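TOXN (Bacillus thuringiensis, PDB 4ATO) cleaves RNA between the first and second A of AAAAA sequences, as the toxic partner of the noncoding ToxI RNA in a type III toxin-antitoxin system. Local coordinates at residues 12-17 and 28-33; 17-22 and 163-168; 35-40 and 54-59. All blocks are in the same frame, centred on the assembly; numbering follows the deposited sequence.

Interaction 1: 12-17 and 28-33; sequences ISTEYI and PFNKDE. With nucleotides of chain B.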
# COMPACT_ATOMS: atom_id res chain seq x y z
N ILE A 12 -33.16 4.93 -18.35
CA ILE A 12 -33.33 5.13 -19.78
C ILE A 12 -34.80 4.95 -20.16
O ILE A 12 -35.49 4.09 -19.60
CB ILE A 12 -32.40 4.18 -20.59
CG1 ILE A 12 -30.96 4.70 -20.54
CG2 ILE A 12 -32.80 4.12 -22.05
CD1 ILE A 12 -30.19 4.35 -19.32
N SER A 13 -35.30 5.79 -21.07
CA SER A 13 -36.71 5.77 -21.42
C SER A 13 -37.07 4.44 -22.06
O SER A 13 -36.30 3.91 -22.87
CB SER A 13 -37.08 6.94 -22.35
OG SER A 13 -36.61 6.71 -23.66
N THR A 14 -38.22 3.90 -21.69
CA THR A 14 -38.61 2.59 -22.17
C THR A 14 -38.90 2.62 -23.66
O THR A 14 -38.81 1.61 -24.34
CB THR A 14 -39.84 2.06 -21.43
OG1 THR A 14 -40.98 2.86 -21.78
CG2 THR A 14 -39.61 2.14 -19.94
N GLU A 15 -39.23 3.81 -24.17
CA GLU A 15 -39.45 3.97 -25.60
C GLU A 15 -38.16 3.66 -26.35
O GLU A 15 -38.16 2.88 -27.30
CB GLU A 15 -39.90 5.39 -25.94
CG GLU A 15 -41.39 5.61 -25.94
CD GLU A 15 -41.80 6.74 -26.87
OE1 GLU A 15 -40.94 7.19 -27.66
OE2 GLU A 15 -42.97 7.17 -26.82
N TYR A 16 -37.07 4.27 -25.90
CA TYR A 16 -35.79 4.07 -26.58
C TYR A 16 -35.28 2.65 -26.39
O TYR A 16 -34.68 2.08 -27.30
CB TYR A 16 -34.75 5.10 -26.13
CG TYR A 16 -33.46 4.99 -26.89
CD1 TYR A 16 -33.33 5.53 -28.18
CD2 TYR A 16 -32.36 4.34 -26.35
CE1 TYR A 16 -32.15 5.42 -28.89
CE2 TYR A 16 -31.17 4.23 -27.05
CZ TYR A 16 -31.07 4.77 -28.32
OH TYR A 16 -29.88 4.66 -29.01
N ILE A 17 -35.52 2.06 -25.22
CA ILE A 17 -35.09 0.68 -24.97
C ILE A 17 -35.82 -0.28 -25.92
O ILE A 17 -35.19 -1.13 -26.57
CB ILE A 17 -35.34 0.26 -23.51
CG1 ILE A 17 -34.34 0.94 -22.58
CG2 ILE A 17 -35.26 -1.26 -23.36
CD1 ILE A 17 -32.92 0.38 -22.65
N PRO A 28 -31.56 -5.11 -22.36
CA PRO A 28 -32.28 -5.51 -21.14
C PRO A 28 -33.69 -4.94 -21.03
O PRO A 28 -33.89 -3.76 -21.34
CB PRO A 28 -31.41 -4.92 -20.02
CG PRO A 28 -30.05 -4.69 -20.65
CD PRO A 28 -30.36 -4.31 -22.06
N PHE A 29 -34.64 -5.77 -20.60
CA PHE A 29 -35.99 -5.32 -20.27
C PHE A 29 -35.85 -4.19 -19.24
O PHE A 29 -35.06 -4.30 -18.30
CB PHE A 29 -36.81 -6.44 -19.64
CG PHE A 29 -37.12 -7.60 -20.56
CD1 PHE A 29 -36.91 -7.50 -21.92
CD2 PHE A 29 -37.65 -8.77 -20.05
CE1 PHE A 29 -37.21 -8.57 -22.76
CE2 PHE A 29 -37.95 -9.84 -20.88
CZ PHE A 29 -37.73 -9.74 -22.23
N ASN A 30 -36.60 -3.12 -19.39
CA ASN A 30 -36.46 -2.00 -18.49
C ASN A 30 -37.19 -2.17 -17.17
O ASN A 30 -36.85 -1.53 -16.20
CB ASN A 30 -36.94 -0.74 -19.19
CG ASN A 30 -35.94 0.39 -19.10
OD1 ASN A 30 -34.76 0.17 -18.93
ND2 ASN A 30 -36.42 1.60 -19.20
N LYS A 31 -38.19 -3.03 -17.14
CA LYS A 31 -39.06 -3.20 -15.99
C LYS A 31 -39.32 -1.94 -15.21
O LYS A 31 -38.97 -1.86 -14.06
CB LYS A 31 -38.50 -4.25 -15.05
CG LYS A 31 -38.43 -5.63 -15.65
CD LYS A 31 -37.64 -6.55 -14.76
CE LYS A 31 -37.33 -7.83 -15.48
NZ LYS A 31 -37.94 -8.97 -14.74
N ASP A 32 -39.96 -0.96 -15.84
CA ASP A 32 -40.14 0.32 -15.19
C ASP A 32 -41.30 0.39 -14.21
O ASP A 32 -41.65 1.46 -13.76
CB ASP A 32 -40.25 1.45 -16.23
CG ASP A 32 -41.40 1.28 -17.18
OD1 ASP A 32 -41.96 0.18 -17.26
OD2 ASP A 32 -41.73 2.24 -17.88
N GLU A 33 -41.85 -0.76 -13.84
CA GLU A 33 -43.05 -0.80 -13.02
C GLU A 33 -42.89 -0.16 -11.64
O GLU A 33 -43.77 0.56 -11.18
CB GLU A 33 -43.57 -2.23 -12.90
CG GLU A 33 -44.00 -2.83 -14.23
CD GLU A 33 -44.43 -4.28 -14.11
OE1 GLU A 33 -44.28 -4.86 -13.01
OE2 GLU A 33 -44.91 -4.84 -15.12
O5' A B 1 -33.21 -8.85 -15.76
C5' A B 1 -34.13 -9.55 -14.94
C4' A B 1 -34.84 -10.64 -15.70
O4' A B 1 -35.51 -10.06 -16.85
C3' A B 1 -33.95 -11.72 -16.29
O3' A B 1 -33.63 -12.73 -15.35
C2' A B 1 -34.78 -12.23 -17.47
O2' A B 1 -35.76 -13.15 -17.01
C1' A B 1 -35.50 -10.97 -17.93
N9 A B 1 -34.84 -10.32 -19.08
C8 A B 1 -34.31 -9.05 -19.09
N7 A B 1 -33.84 -8.68 -20.26
C5 A B 1 -34.09 -9.76 -21.09
C6 A B 1 -33.84 -9.99 -22.46
N6 A B 1 -33.24 -9.10 -23.27
N1 A B 1 -34.22 -11.17 -22.98
C2 A B 1 -34.81 -12.06 -22.17
N3 A B 1 -35.11 -11.96 -20.87
C4 A B 1 -34.72 -10.78 -20.38
O HOH W 1 -34.18 2.44 -17.09
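Asn30 bonds Ile12 O directly and reaches Ile12 N through a water. Its ND2 donates to Ile12 O over 2.7 Å; the acceptor lies close to the amide plane, while the nitrogen sits 25° out of the plane of the carbonyl it meets. The other end of the amide works through water 1, which accepts from Ile12 N at 3.0 Å and can donate to Asn30 OD1. The bond to Ile12 O helps set the turn of the amide; chi1, -130°, away from a staggered value, places CG toward Ile12.

Ser13 is the N-cap of helix 14-23: its OG accepts a weak bond from Tyr16 N, and its stronger polar partner is Glu94.

Van der Waals contacts of Thr14 and Ile17 flank Asn30. The methyl CG2 of Thr14 comes within 3.3 Å of Asn30 ND2; it is also modelled very near the Asp32 carboxylate, an approach best treated as doubtful. Ile17 CG1 lies 3.8 Å from Asn30 OD1, the two side chains crossing at about a right angle, and Ile17 CG2 rests on Pro28 O. Tyr39 of strand 38-41 packs against Ile17, Pro28 and Asn30 alike.

Facing the RNA, Phe29 carries the adenine of A1 of chain B over one face, with A1 C5 3.5 Å above the centre of the phenyl plane. Lys31 CE approaches A1 O4' of the sugar at 3.2 Å. Residues 28-33 are thus a loop with two sides, one tied to the end of strand 9-12 and packed on the first turn of helix 14-23, the other forming part of the ToxI RNA-binding surface of this ToxN-family toxin.

Interaction 2: 17-22 and 163-168; sequences IDYLRE and EEKCQE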
# COMPACT_ATOMS: atom_id res chain seq x y z
N ILE A 17 -35.52 2.06 -25.22
CA ILE A 17 -35.09 0.68 -24.97
C ILE A 17 -35.82 -0.28 -25.92
O ILE A 17 -35.19 -1.13 -26.57
CB ILE A 17 -35.34 0.26 -23.51
CG1 ILE A 17 -34.34 0.94 -22.58
CG2 ILE A 17 -35.26 -1.26 -23.36
CD1 ILE A 17 -32.92 0.38 -22.65
N ASP A 18 -37.14 -0.13 -26.01
CA ASP A 18 -37.95 -0.97 -26.90
C ASP A 18 -37.54 -0.76 -28.35
O ASP A 18 -37.54 -1.69 -29.15
CB ASP A 18 -39.43 -0.66 -26.72
CG ASP A 18 -39.97 -1.10 -25.37
OD1 ASP A 18 -39.28 -1.91 -24.69
OD2 ASP A 18 -41.07 -0.65 -25.00
N TYR A 19 -37.19 0.47 -28.67
CA TYR A 19 -36.74 0.81 -30.01
C TYR A 19 -35.42 0.10 -30.29
O TYR A 19 -35.22 -0.41 -31.39
CB TYR A 19 -36.60 2.32 -30.14
CG TYR A 19 -35.79 2.79 -31.32
CD1 TYR A 19 -36.37 2.92 -32.57
CD2 TYR A 19 -34.46 3.14 -31.17
CE1 TYR A 19 -35.63 3.36 -33.65
CE2 TYR A 19 -33.72 3.59 -32.24
CZ TYR A 19 -34.31 3.70 -33.48
OH TYR A 19 -33.56 4.15 -34.55
N LEU A 20 -34.54 0.05 -29.30
CA LEU A 20 -33.28 -0.67 -29.49
C LEU A 20 -33.50 -2.18 -29.60
O LEU A 20 -32.93 -2.83 -30.48
CB LEU A 20 -32.26 -0.35 -28.39
CG LEU A 20 -31.50 0.98 -28.43
CD1 LEU A 20 -30.34 0.92 -27.43
CD2 LEU A 20 -30.97 1.32 -29.82
N ARG A 21 -34.34 -2.75 -28.73
CA ARG A 21 -34.52 -4.20 -28.72
C ARG A 21 -35.11 -4.74 -30.04
O ARG A 21 -35.03 -5.94 -30.32
CB ARG A 21 -35.33 -4.67 -27.50
CG ARG A 21 -35.27 -6.19 -27.27
CD ARG A 21 -35.55 -6.58 -25.82
NE ARG A 21 -36.70 -5.87 -25.29
CZ ARG A 21 -36.62 -4.89 -24.39
NH1 ARG A 21 -35.44 -4.54 -23.91
NH2 ARG A 21 -37.72 -4.28 -23.97
N GLU A 22 -35.67 -3.84 -30.84
CA GLU A 22 -36.06 -4.18 -32.21
C GLU A 22 -34.85 -4.69 -33.00
O GLU A 22 -34.95 -5.66 -33.74
CB GLU A 22 -36.66 -2.97 -32.92
CG GLU A 22 -37.93 -2.41 -32.29
CD GLU A 22 -38.42 -1.14 -32.98
OE1 GLU A 22 -37.67 -0.57 -33.80
OE2 GLU A 22 -39.56 -0.71 -32.69
N GLU A 163 -25.48 1.31 -32.48
CA GLU A 163 -24.94 2.63 -32.78
C GLU A 163 -25.63 3.25 -33.99
O GLU A 163 -25.90 4.46 -34.01
CB GLU A 163 -23.41 2.59 -32.99
CG GLU A 163 -22.63 2.53 -31.69
CD GLU A 163 -21.15 2.28 -31.91
OE1 GLU A 163 -20.64 2.66 -32.98
OE2 GLU A 163 -20.50 1.71 -31.00
N GLU A 164 -25.90 2.42 -34.99
CA GLU A 164 -26.68 2.85 -36.15
C GLU A 164 -28.06 3.33 -35.71
O GLU A 164 -28.53 4.36 -36.16
CB GLU A 164 -26.85 1.71 -37.14
CG GLU A 164 -25.67 1.46 -38.05
CD GLU A 164 -26.04 0.56 -39.21
OE1 GLU A 164 -27.25 0.34 -39.43
OE2 GLU A 164 -25.12 0.08 -39.91
N LYS A 165 -28.70 2.55 -34.84
CA LYS A 165 -30.01 2.92 -34.34
C LYS A 165 -29.95 4.25 -33.59
O LYS A 165 -30.87 5.07 -33.71
CB LYS A 165 -30.56 1.82 -33.44
CG LYS A 165 -31.08 0.62 -34.21
CD LYS A 165 -32.54 0.37 -33.90
CE LYS A 165 -33.41 0.48 -35.14
NZ LYS A 165 -34.79 -0.03 -34.88
N CYS A 166 -28.88 4.46 -32.83
CA CYS A 166 -28.69 5.73 -32.15
C CYS A 166 -28.60 6.86 -33.17
O CYS A 166 -29.21 7.91 -33.00
CB CYS A 166 -27.43 5.69 -31.27
SG CYS A 166 -27.07 7.23 -30.40
N GLN A 167 -27.83 6.63 -34.23
CA GLN A 167 -27.67 7.62 -35.30
C GLN A 167 -29.02 7.93 -35.92
O GLN A 167 -29.37 9.10 -36.11
CB GLN A 167 -26.71 7.10 -36.38
CG GLN A 167 -25.25 7.04 -35.97
CD GLN A 167 -24.57 8.39 -36.05
OE1 GLN A 167 -25.09 9.33 -36.65
NE2 GLN A 167 -23.39 8.50 -35.45
N GLU A 168 -29.79 6.89 -36.24
CA GLU A 168 -31.10 7.05 -36.84
C GLU A 168 -32.02 7.88 -35.95
O GLU A 168 -32.86 8.62 -36.45
CB GLU A 168 -31.74 5.68 -37.12
CG GLU A 168 -31.01 4.88 -38.19
CD GLU A 168 -31.59 3.48 -38.37
OE1 GLU A 168 -32.82 3.32 -38.22
OE2 GLU A 168 -30.81 2.55 -38.65
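Lys165 meets Tyr19 with both its side chain and its backbone, and it is the residue that carries this contact. Just before it, Glu163 looks the other way, bonding Tyr51 and Tyr136. At Lys165 itself, CB packs on Leu20 CD2 at 3.7 Å, the two side chains sliding past each other in opposite directions. The lysine chain then bends at chi2 (-122°) and chi3 (119°), both far from staggered values, and passes obliquely over one face of the Tyr19 ring. Its CD lies 3.7 Å above the ring plane toward the rim, a CH-pi contact, and NZ makes a cation-pi interaction 4.1 Å from the ring centroid. The ammonium also forms a salt bridge with Glu22 OE1 at 3.1 Å, so a carboxylate and an aromatic face share one charge.

This is a surface crossing of two helices, 14-23 and 159-169; the axes of segments 17-22 and 163-168 approach to 10.0 Å, at 130° between their directions, nearer antiparallel than parallel. Residues 163-168 fall within a predicted coiled coil.

Lys165 O lies at the edge of the Tyr19 ring, in its plane, and accepts from Tyr19 OH at 3.0 Å. Cys166, buried, points away from residues 17-22 and packs on Tyr16, one helical turn before Leu20. Glu168, further along, sets its CB 3.5 Å from Tyr19 OH, its carboxylate plane standing perpendicular to the ring.

Interaction 3: 35-40 and 54-59; sequences HSRPYV and PLTSRN. With nucleotides of chain C; nucleotides of chain B.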
# COMPACT_ATOMS: atom_id res chain seq x y z
N HIS A 35 -39.06 0.28 -10.15
CA HIS A 35 -37.73 0.86 -10.24
C HIS A 35 -37.10 0.61 -11.60
O HIS A 35 -36.52 -0.44 -11.83
CB HIS A 35 -36.82 0.31 -9.14
CG HIS A 35 -37.33 0.57 -7.75
ND1 HIS A 35 -37.37 1.83 -7.20
CD2 HIS A 35 -37.81 -0.27 -6.81
CE1 HIS A 35 -37.87 1.76 -5.98
NE2 HIS A 35 -38.15 0.49 -5.72
N SER A 36 -37.24 1.58 -12.50
CA SER A 36 -36.69 1.49 -13.84
C SER A 36 -35.20 1.18 -13.78
O SER A 36 -34.47 1.79 -13.00
CB SER A 36 -36.94 2.80 -14.60
OG SER A 36 -36.57 2.66 -15.96
N ARG A 37 -34.76 0.22 -14.59
CA ARG A 37 -33.41 -0.34 -14.47
C ARG A 37 -32.33 0.72 -14.58
O ARG A 37 -32.22 1.40 -15.60
CB ARG A 37 -33.18 -1.44 -15.50
CG ARG A 37 -31.82 -2.11 -15.39
CD ARG A 37 -31.55 -3.00 -16.59
NE ARG A 37 -32.61 -3.98 -16.79
CZ ARG A 37 -32.64 -5.18 -16.20
NH1 ARG A 37 -31.67 -5.55 -15.37
NH2 ARG A 37 -33.65 -6.00 -16.43
N PRO A 38 -31.52 0.87 -13.52
CA PRO A 38 -30.48 1.89 -13.57
C PRO A 38 -29.28 1.41 -14.37
O PRO A 38 -28.98 0.21 -14.40
CB PRO A 38 -30.12 2.09 -12.09
CG PRO A 38 -30.47 0.80 -11.43
CD PRO A 38 -31.56 0.16 -12.23
N TYR A 39 -28.63 2.36 -15.03
CA TYR A 39 -27.46 2.12 -15.85
C TYR A 39 -26.36 3.05 -15.34
O TYR A 39 -26.65 4.15 -14.87
CB TYR A 39 -27.74 2.52 -17.30
CG TYR A 39 -28.58 1.54 -18.10
CD1 TYR A 39 -29.92 1.33 -17.81
CD2 TYR A 39 -28.02 0.85 -19.17
CE1 TYR A 39 -30.69 0.44 -18.56
CE2 TYR A 39 -28.77 -0.05 -19.92
CZ TYR A 39 -30.11 -0.24 -19.61
OH TYR A 39 -30.86 -1.13 -20.34
N VAL A 40 -25.12 2.63 -15.47
CA VAL A 40 -23.99 3.48 -15.13
C VAL A 40 -23.39 4.06 -16.41
O VAL A 40 -23.24 3.36 -17.41
CB VAL A 40 -22.91 2.71 -14.35
CG1 VAL A 40 -21.69 3.56 -14.12
CG2 VAL A 40 -23.48 2.25 -13.03
N PRO A 54 -25.92 -1.47 -17.95
CA PRO A 54 -27.07 -1.82 -17.11
C PRO A 54 -26.69 -2.57 -15.83
O PRO A 54 -25.76 -3.37 -15.83
CB PRO A 54 -27.89 -2.74 -18.03
CG PRO A 54 -26.86 -3.34 -18.98
CD PRO A 54 -25.87 -2.23 -19.21
N LEU A 55 -27.42 -2.30 -14.76
CA LEU A 55 -27.32 -3.05 -13.52
C LEU A 55 -28.35 -4.16 -13.49
O LEU A 55 -29.45 -4.02 -14.03
CB LEU A 55 -27.56 -2.14 -12.33
CG LEU A 55 -26.35 -1.32 -11.92
CD1 LEU A 55 -26.72 -0.22 -10.93
CD2 LEU A 55 -25.32 -2.28 -11.34
N THR A 56 -28.01 -5.27 -12.83
CA THR A 56 -29.00 -6.29 -12.53
C THR A 56 -28.88 -6.68 -11.06
O THR A 56 -27.82 -6.52 -10.47
CB THR A 56 -28.85 -7.53 -13.43
OG1 THR A 56 -29.85 -8.51 -13.09
CG2 THR A 56 -27.47 -8.14 -13.29
N SER A 57 -29.98 -7.17 -10.48
CA SER A 57 -29.96 -7.71 -9.12
C SER A 57 -29.84 -9.23 -9.09
O SER A 57 -29.86 -9.84 -8.02
CB SER A 57 -31.22 -7.30 -8.35
OG SER A 57 -32.35 -7.99 -8.86
N ARG A 58 -29.73 -9.87 -10.26
CA ARG A 58 -29.56 -11.32 -10.30
C ARG A 58 -28.13 -11.70 -9.90
O ARG A 58 -27.35 -12.20 -10.71
CB ARG A 58 -29.92 -11.89 -11.68
CG ARG A 58 -31.34 -11.56 -12.20
CD ARG A 58 -32.46 -12.17 -11.33
NE ARG A 58 -32.73 -11.35 -10.15
CZ ARG A 58 -33.19 -11.82 -8.99
NH1 ARG A 58 -33.46 -13.11 -8.85
NH2 ARG A 58 -33.39 -10.98 -7.97
N ASN A 59 -27.81 -11.47 -8.63
CA ASN A 59 -26.45 -11.56 -8.11
C ASN A 59 -25.80 -12.94 -8.11
O ASN A 59 -24.57 -13.04 -7.99
CB ASN A 59 -26.40 -10.98 -6.70
CG ASN A 59 -26.71 -9.49 -6.67
OD1 ASN A 59 -26.32 -8.75 -7.57
ND2 ASN A 59 -27.40 -9.05 -5.63
P A C 33 -36.44 -4.79 -2.66
OP1 A C 33 -37.92 -4.68 -2.67
OP2 A C 33 -35.82 -6.06 -2.18
O5' A C 33 -35.87 -4.43 -4.09
C5' A C 33 -35.81 -3.09 -4.53
C4' A C 33 -35.17 -3.01 -5.89
O4' A C 33 -33.73 -3.20 -5.75
C3' A C 33 -35.64 -4.08 -6.86
O3' A C 33 -35.57 -3.57 -8.17
C2' A C 33 -34.61 -5.19 -6.68
O2' A C 33 -34.44 -6.02 -7.81
C1' A C 33 -33.33 -4.41 -6.37
N9 A C 33 -32.45 -5.12 -5.45
C8 A C 33 -32.85 -5.79 -4.31
N7 A C 33 -31.87 -6.35 -3.66
C5 A C 33 -30.75 -6.04 -4.42
C6 A C 33 -29.39 -6.35 -4.26
N6 A C 33 -28.91 -7.06 -3.24
N1 A C 33 -28.53 -5.88 -5.20
C2 A C 33 -29.01 -5.16 -6.21
N3 A C 33 -30.27 -4.80 -6.47
C4 A C 33 -31.09 -5.29 -5.53
O5' A B 1 -33.21 -8.85 -15.76
C5' A B 1 -34.13 -9.55 -14.94
C4' A B 1 -34.84 -10.64 -15.70
O4' A B 1 -35.51 -10.06 -16.85
C3' A B 1 -33.95 -11.72 -16.29
O3' A B 1 -33.63 -12.73 -15.35
C2' A B 1 -34.78 -12.23 -17.47
O2' A B 1 -35.76 -13.15 -17.01
C1' A B 1 -35.50 -10.97 -17.93
N9 A B 1 -34.84 -10.32 -19.08
C8 A B 1 -34.31 -9.05 -19.09
N7 A B 1 -33.84 -8.68 -20.26
C5 A B 1 -34.09 -9.76 -21.09
C6 A B 1 -33.84 -9.99 -22.46
N6 A B 1 -33.24 -9.10 -23.27
N1 A B 1 -34.22 -11.17 -22.98
C2 A B 1 -34.81 -12.06 -22.17
N3 A B 1 -35.11 -11.96 -20.87
C4 A B 1 -34.72 -10.78 -20.38
P A B 2 -32.28 -13.58 -15.49
OP1 A B 2 -32.27 -14.56 -14.38
OP2 A B 2 -31.16 -12.61 -15.60
O5' A B 2 -32.46 -14.33 -16.88
C5' A B 2 -33.30 -15.46 -17.00
C4' A B 2 -33.28 -15.96 -18.42
O4' A B 2 -33.67 -14.88 -19.30
C3' A B 2 -31.92 -16.41 -18.93
O3' A B 2 -31.67 -17.77 -18.64
C2' A B 2 -31.97 -16.11 -20.42
O2' A B 2 -32.60 -17.17 -21.13
C1' A B 2 -32.88 -14.89 -20.47
N9 A B 2 -32.17 -13.60 -20.56
C8 A B 2 -31.95 -12.72 -19.53
N7 A B 2 -31.36 -11.61 -19.89
C5 A B 2 -31.21 -11.74 -21.26
C6 A B 2 -30.66 -10.89 -22.23
N6 A B 2 -30.16 -9.70 -21.94
N1 A B 2 -30.64 -11.31 -23.52
C2 A B 2 -31.16 -12.51 -23.79
N3 A B 2 -31.71 -13.40 -22.96
C4 A B 2 -31.71 -12.95 -21.69
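Tyr39 receives Pro54 on one face of its ring: Pro54 CB sits 3.4 Å above the plane, displaced toward the rim, in a CH-pi contact. The guanidinium of Arg37 is met at its edge instead. NH1 donates to Leu55 O at 3.0 Å, with the oxygen almost in the guanidinium plane, and NH2 donates at 3.0 Å to O5' of A1 of chain B, the first nucleotide of that RNA strand. NH1 also bonds a modified nucleotide of the bound RNA, and NH2 a second acceptor, Phe29 O, so the group is gripped from several directions. Arg37 gets there extended through CD and then turned at chi3 (-55°), which carries NE out of the line of the chain.

Along the backbones, Tyr39 and Pro54 form a non-hydrogen-bonded antiparallel pair, their CA atoms 4.2 Å apart. The neighbouring bond runs from Leu55 N to Pro38 O at 3.0 Å, and beside it Leu55 CD1 touches Pro38 CG at 3.9 Å.

Past the strand, Thr56 OG1 accepts from Arg58 N at 3.1 Å, an ST turn, and also bonds the modified nucleotide. Ser57 OG shares a hydrogen bond of 3.1 Å with O2' of A33 of chain C. Arg37, Thr56 and Ser57 thereby gather nucleotides of two RNA strands at one place, consistent with a processed end of ToxI held near the site of cleavage.

The pair belongs to the hairpin of strands 38-41 and 51-56, flanked in the antiparallel sheet by strand 9-12 on one side and strand 78-89 on the other. Helix 108-139 covers Pro38 and Val40 through Tyr110, Met114, Leu121 and Met125.

Interactions 1 and 2 share Ile17 and helix 14-23, with centres about 12 Å apart: the start of that helix faces the loop 28-33, and its later turns face helix 159-169. Interaction 3 lies about 11 Å from interaction 1 and about 19 Å from interaction 2, in the sheet. The segments of interactions 1 and 2 cross along the chain; interaction 1 closes before interaction 3 opens, and interaction 3 is nested inside the long loop closed by interaction 2. Tyr39 packs on Ile17, the residue shared by the ranges of interactions 1 and 2. The loop (Phe29, Lys31) and the hairpin (Arg37) both contact A1 of chain B, while interaction 2 fastens the C-terminal helix to the same domain.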